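Local coordinates for suppressor of fused family protein (PDB 3K5J) that is of unknown function but resembles the N-terminal domain of human Suppressor of fused and may act by binding other proteins, at residues 57-60 with 61-65; 130-134 with 135-139. All blocks are in the same frame, centred on the assembly; numbering follows the deposited sequence. Where two conformers were deposited one is given.

Contact 1 (57-60 with 61-65). With SO4 (sulfate ion), chain B.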
loop_
_atom_site.group_PDB
_atom_site.type_symbol
_atom_site.label_atom_id
_atom_site.label_comp_id
_atom_site.label_asym_id
_atom_site.label_seq_id
_atom_site.Cartn_x
_atom_site.Cartn_y
_atom_site.Cartn_z
ATOM N N SER A 57 -8.661 2.602 4.717
ATOM C CA SER A 57 -9.720 3.599 4.765
ATOM C C SER A 57 -9.846 4.195 6.156
ATOM O O SER A 57 -10.282 3.517 7.105
ATOM C CB SER A 57 -11.066 2.949 4.368
ATOM O OG SER A 57 -12.122 3.916 4.323
ATOM N N GLY A 58 -9.436 5.442 6.266
ATOM C CA GLY A 58 -9.566 6.189 7.513
ATOM C C GLY A 58 -8.369 7.099 7.761
ATOM O O GLY A 58 -8.475 8.138 8.412
ATOM N N ILE A 59 -7.209 6.719 7.240
ATOM C CA ILE A 59 -5.977 7.500 7.402
ATOM C C ILE A 59 -6.134 8.844 6.710
ATOM O O ILE A 59 -5.621 9.858 7.165
ATOM C CB ILE A 59 -4.724 6.709 6.847
ATOM C CG1 ILE A 59 -4.505 5.396 7.626
ATOM C CG2 ILE A 59 -3.496 7.632 6.805
ATOM C CD1 ILE A 59 -3.555 4.421 7.019
ATOM N N GLY A 60 -6.898 8.856 5.618
ATOM C CA GLY A 60 -7.003 10.069 4.805
ATOM C C GLY A 60 -7.718 11.225 5.477
ATOM O O GLY A 60 -7.476 12.370 5.131
ATOM N N GLN A 61 -8.511 10.949 6.494
ATOM C CA GLN A 61 -9.170 12.024 7.224
ATOM C C GLN A 61 -8.172 12.895 8.003
ATOM O O GLN A 61 -8.489 14.045 8.306
ATOM C CB GLN A 61 -10.255 11.465 8.147
ATOM C CG GLN A 61 -11.389 10.779 7.440
ATOM C CD GLN A 61 -12.596 10.600 8.340
ATOM O OE1 GLN A 61 -12.619 9.746 9.250
ATOM N NE2 GLN A 61 -13.629 11.466 8.115
ATOM N N PHE A 62 -7.010 12.350 8.346
ATOM C CA PHE A 62 -5.988 13.101 9.071
ATOM C C PHE A 62 -4.775 13.415 8.210
ATOM O O PHE A 62 -4.193 14.472 8.352
ATOM C CB PHE A 62 -5.585 12.317 10.328
ATOM C CG PHE A 62 -6.737 12.100 11.279
ATOM C CD1 PHE A 62 -7.041 13.056 12.243
ATOM C CD2 PHE A 62 -7.566 10.955 11.179
ATOM C CE1 PHE A 62 -8.114 12.875 13.108
ATOM C CE2 PHE A 62 -8.674 10.786 12.030
ATOM C CZ PHE A 62 -8.923 11.753 13.005
ATOM N N LEU A 63 -4.399 12.499 7.298
ATOM C CA LEU A 63 -3.155 12.594 6.532
ATOM C C LEU A 63 -3.355 13.130 5.105
ATOM O O LEU A 63 -2.401 13.607 4.473
ATOM C CB LEU A 63 -2.524 11.190 6.462
ATOM C CG LEU A 63 -1.075 11.040 6.133
ATOM C CD1 LEU A 63 -0.271 11.650 7.274
ATOM C CD2 LEU A 63 -0.695 9.570 5.907
ATOM N N GLY A 64 -4.568 12.986 4.573
ATOM C CA GLY A 64 -4.842 13.373 3.202
ATOM C C GLY A 64 -4.586 12.298 2.127
ATOM O O GLY A 64 -4.737 12.540 0.926
ATOM N N GLN A 65 -4.205 11.098 2.588
ATOM C CA GLN A 65 -3.970 9.978 1.686
ATOM C C GLN A 65 -4.285 8.649 2.409
ATOM O O GLN A 65 -4.218 8.563 3.630
ATOM C CB GLN A 65 -2.554 9.958 1.087
ATOM C CG GLN A 65 -1.457 10.081 2.156
ATOM C CD GLN A 65 -0.744 11.404 2.174
ATOM O OE1 GLN A 65 -1.249 12.395 1.643
ATOM N NE2 GLN A 65 0.415 11.442 2.830
HETATM S S SO4 B . -17.267 10.749 8.920
HETATM O O1 SO4 B . -17.216 9.420 8.322
HETATM O O2 SO4 B . -16.054 11.032 9.678
HETATM O O3 SO4 B . -17.451 11.723 7.840
HETATM O O4 SO4 B . -18.421 10.849 9.830
HETATM O O HOH W 1 -10.503 8.408 10.266
#
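The carbonyl oxygen Ile-59 O is gripped by two amides at the start of a single-turn helix, 60-63, in the connection between antiparallel strands 52-57 and 65-71. Leu-63 N lies 2.9 Å from Ile-59 O, nearly in line with the C=O bond, whereas Phe-62 N, 3.1 Å from Ile-59 O, comes from above the carbonyl plane. One acceptor thus takes both the i+3 and the i+4 amide, a good illustration of how so short a helix is held. The next bond, Gly-64 N to Gly-60 O at 3.0 Å, ends the turn, and Gly-64 leaves the helix with positive phi. At the other end the carboxylate of Glu-66 accepts from the amides of Gly-58 and Gly-60. Ile-59 and Leu-63 lie side by side; CG2 of Ile-59, anti to the backbone N, meets Leu-63 CD2 at 3.5 Å. The extended Gln-61 splits its amide: one water donates to both Gly-58 O and Gln-61 OE1, its oxygen 2.7 Å from Gln-61 OE1, while Gln-61 NE2 gives an almost straight bond of 2.9 Å to O2 of a sulfate, probably a crystallisation ion, also held by the backbone N of Gly-1 and Tyr-4.

Contact 2 (130-134 with 135-139)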
loop_
_atom_site.group_PDB
_atom_site.type_symbol
_atom_site.label_atom_id
_atom_site.label_comp_id
_atom_site.label_asym_id
_atom_site.label_seq_id
_atom_site.Cartn_x
_atom_site.Cartn_y
_atom_site.Cartn_z
ATOM N N GLU A 130 -5.894 7.574 -8.201
ATOM C CA GLU A 130 -5.067 8.474 -7.401
ATOM C C GLU A 130 -5.857 9.490 -6.572
ATOM O O GLU A 130 -5.513 9.711 -5.423
ATOM C CB GLU A 130 -4.071 9.196 -8.321
ATOM C CG GLU A 130 -3.020 10.040 -7.590
ATOM C CD GLU A 130 -2.361 11.053 -8.489
ATOM O OE1 GLU A 130 -2.802 11.224 -9.652
ATOM O OE2 GLU A 130 -1.374 11.638 -8.019
ATOM N N TYR A 131 -6.835 10.164 -7.188
ATOM C CA TYR A 131 -7.587 11.234 -6.516
ATOM C C TYR A 131 -9.027 10.890 -6.320
ATOM O O TYR A 131 -9.724 10.502 -7.256
ATOM C CB TYR A 131 -7.523 12.543 -7.325
ATOM C CG TYR A 131 -6.265 13.369 -7.062
ATOM C CD1 TYR A 131 -5.068 13.169 -7.755
ATOM C CD2 TYR A 131 -6.287 14.399 -6.136
ATOM C CE1 TYR A 131 -3.946 13.941 -7.477
ATOM C CE2 TYR A 131 -5.158 15.149 -5.841
ATOM C CZ TYR A 131 -3.985 14.937 -6.522
ATOM O OH TYR A 131 -2.869 15.726 -6.237
HETATM N N MSE A 132 -9.465 11.133 -5.095
HETATM C CA MSE A 132 -10.866 11.230 -4.691
HETATM C C MSE A 132 -11.133 12.452 -3.804
HETATM O O MSE A 132 -10.689 12.481 -2.698
HETATM C CB MSE A 132 -11.142 10.050 -3.766
HETATM C CG MSE A 132 -12.495 9.888 -3.180
HETATM SE SE MSE A 132 -12.599 8.732 -1.680
HETATM C CE MSE A 132 -11.865 9.647 -0.193
ATOM N N ASP A 133 -11.898 13.439 -4.245
ATOM C CA ASP A 133 -12.133 14.641 -3.387
ATOM C C ASP A 133 -11.461 14.679 -1.973
ATOM O O ASP A 133 -11.855 13.998 -1.020
ATOM C CB ASP A 133 -13.601 14.969 -3.229
ATOM C CG ASP A 133 -13.806 16.405 -2.772
ATOM O OD1 ASP A 133 -13.203 17.301 -3.384
ATOM O OD2 ASP A 133 -14.542 16.635 -1.806
ATOM N N ASN A 134 -10.445 15.535 -1.880
ATOM C CA ASN A 134 -9.611 15.793 -0.657
ATOM C C ASN A 134 -8.563 14.730 -0.312
ATOM O O ASN A 134 -7.730 14.989 0.571
ATOM C CB ASN A 134 -10.305 16.281 0.651
ATOM C CG ASN A 134 -11.111 17.567 0.449
ATOM O OD1 ASN A 134 -10.602 18.540 -0.089
ATOM N ND2 ASN A 134 -12.360 17.568 0.905
ATOM N N VAL A 135 -8.540 13.605 -1.057
ATOM C CA VAL A 135 -7.731 12.473 -0.639
ATOM C C VAL A 135 -7.074 11.764 -1.799
ATOM O O VAL A 135 -7.679 11.545 -2.842
ATOM C CB VAL A 135 -8.601 11.490 0.190
ATOM C CG1 VAL A 135 -7.872 10.237 0.572
ATOM C CG2 VAL A 135 -9.154 12.196 1.483
ATOM N N ARG A 136 -5.823 11.373 -1.600
ATOM C CA ARG A 136 -5.116 10.616 -2.606
ATOM C C ARG A 136 -4.862 9.180 -2.177
ATOM O O ARG A 136 -4.931 8.866 -1.000
ATOM C CB ARG A 136 -3.796 11.315 -2.853
ATOM C CG ARG A 136 -3.972 12.728 -3.438
ATOM C CD ARG A 136 -2.649 13.473 -3.518
ATOM N NE ARG A 136 -1.872 13.027 -4.661
ATOM C CZ ARG A 136 -0.616 13.428 -4.886
ATOM N NH1 ARG A 136 0.050 14.190 -4.014
ATOM N NH2 ARG A 136 -0.025 13.046 -5.983
ATOM N N PHE A 137 -4.617 8.311 -3.150
ATOM C CA PHE A 137 -4.364 6.880 -2.929
ATOM C C PHE A 137 -2.976 6.539 -3.433
ATOM O O PHE A 137 -2.698 6.615 -4.639
ATOM C CB PHE A 137 -5.420 6.040 -3.650
ATOM C CG PHE A 137 -6.762 6.121 -2.949
ATOM C CD1 PHE A 137 -7.591 7.226 -3.102
ATOM C CD2 PHE A 137 -7.162 5.101 -2.116
ATOM C CE1 PHE A 137 -8.726 7.355 -2.359
ATOM C CE2 PHE A 137 -8.345 5.212 -1.389
ATOM C CZ PHE A 137 -9.132 6.331 -1.538
ATOM N N PHE A 138 -2.104 6.225 -2.491
ATOM C CA PHE A 138 -0.713 5.907 -2.773
ATOM C C PHE A 138 -0.447 4.410 -2.685
ATOM O O PHE A 138 -1.030 3.696 -1.877
ATOM C CB PHE A 138 0.260 6.667 -1.819
ATOM C CG PHE A 138 0.245 8.161 -1.950
ATOM C CD1 PHE A 138 -0.177 8.801 -3.095
ATOM C CD2 PHE A 138 0.592 8.926 -0.865
ATOM C CE1 PHE A 138 -0.137 10.178 -3.169
ATOM C CE2 PHE A 138 0.589 10.324 -0.934
ATOM C CZ PHE A 138 0.208 10.922 -2.098
ATOM N N TRP A 139 0.502 3.966 -3.505
ATOM C CA TRP A 139 0.896 2.565 -3.642
ATOM C C TRP A 139 2.066 2.229 -2.733
ATOM O O TRP A 139 3.101 2.901 -2.733
ATOM C CB TRP A 139 1.290 2.354 -5.098
ATOM C CG TRP A 139 1.739 1.028 -5.493
ATOM C CD1 TRP A 139 1.386 -0.155 -4.944
ATOM C CD2 TRP A 139 2.524 0.719 -6.640
ATOM N NE1 TRP A 139 1.928 -1.198 -5.649
ATOM C CE2 TRP A 139 2.632 -0.685 -6.703
ATOM C CE3 TRP A 139 3.167 1.480 -7.612
ATOM C CZ2 TRP A 139 3.325 -1.333 -7.719
ATOM C CZ3 TRP A 139 3.874 0.846 -8.604
ATOM C CH2 TRP A 139 3.940 -0.539 -8.654
#
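The guanidinium of Arg-136 is sandwiched between two aromatic residues. Tyr-131 OH sits 3.3 Å above one face, toward the rim, and Phe-138 presents CE1 to the centre of the opposite face, so that Phe-138 meets the group with its edge. Tyr-131 lies much flatter against it, its ring plane only 17° from the guanidinium. The same arginine also covers the phenol with its aliphatic part: CG stands 3.8 Å from the Tyr-131 ring centroid in a CH-pi contact, and a bend about the CG-CD bond (chi3 78°) carries the charged end on along the ring toward its hydroxyl. At the guanidinium edge, Arg-136 NH2 makes a salt bridge to Glu-130 OE2, 2.8 Å long and nearly straight, which restrains rotation of the group.

Beneath these side chains is a tight beta hairpin. Tyr-131 and Arg-136 form a non-hydrogen-bonded antiparallel pair; Met-132 and Val-135 form the hydrogen-bonded one, with Met-132 N to Val-135 O at 2.9 Å. A further bond, Phe-137 N to Glu-130 O at 2.8 Å, carries the pairing back to the end of helix 127-130.

The other face of the hairpin is apolar. Met-132, a selenomethionine, has two conformers; in one, and with certainty only there, CE lies against Val-135 CB (3.8 Å) and the selenium at the edge of the Phe-137 ring, a Met-aromatic contact. This face packs against helix 2-15, with Met-132 on Thr-7, Val-8 and His-11, Phe-137 stacked on His-11 and Val-135 touching Tyr-4. Strand 135-143 runs parallel to strand 65-71 and antiparallel to both 131-132 and 116-120, and Arg-136 rests on Leu-121 just beyond the last of these.

Contact 1 precedes contact 2 along the chain, yet their centres are only about 9 Å apart in the folded protein, on the same side of its centre. Strand 65-71, entered from the helical turn of contact 1 through Gly-64, runs parallel to strand 135-143, the longer arm of the hairpin in contact 2, so a helical turn and a hairpin distant in sequence come together at one mixed sheet. Their junction is Gly-64 O to Arg-136 N, 3.0 Å and probably a hydrogen bond, beside which the Gln-65 side chain packs on Phe-138. Helix 2-15 touches both. All four segments thus belong to the Suppressor of fused-like region, where strands 65-71 and 135-143 pair.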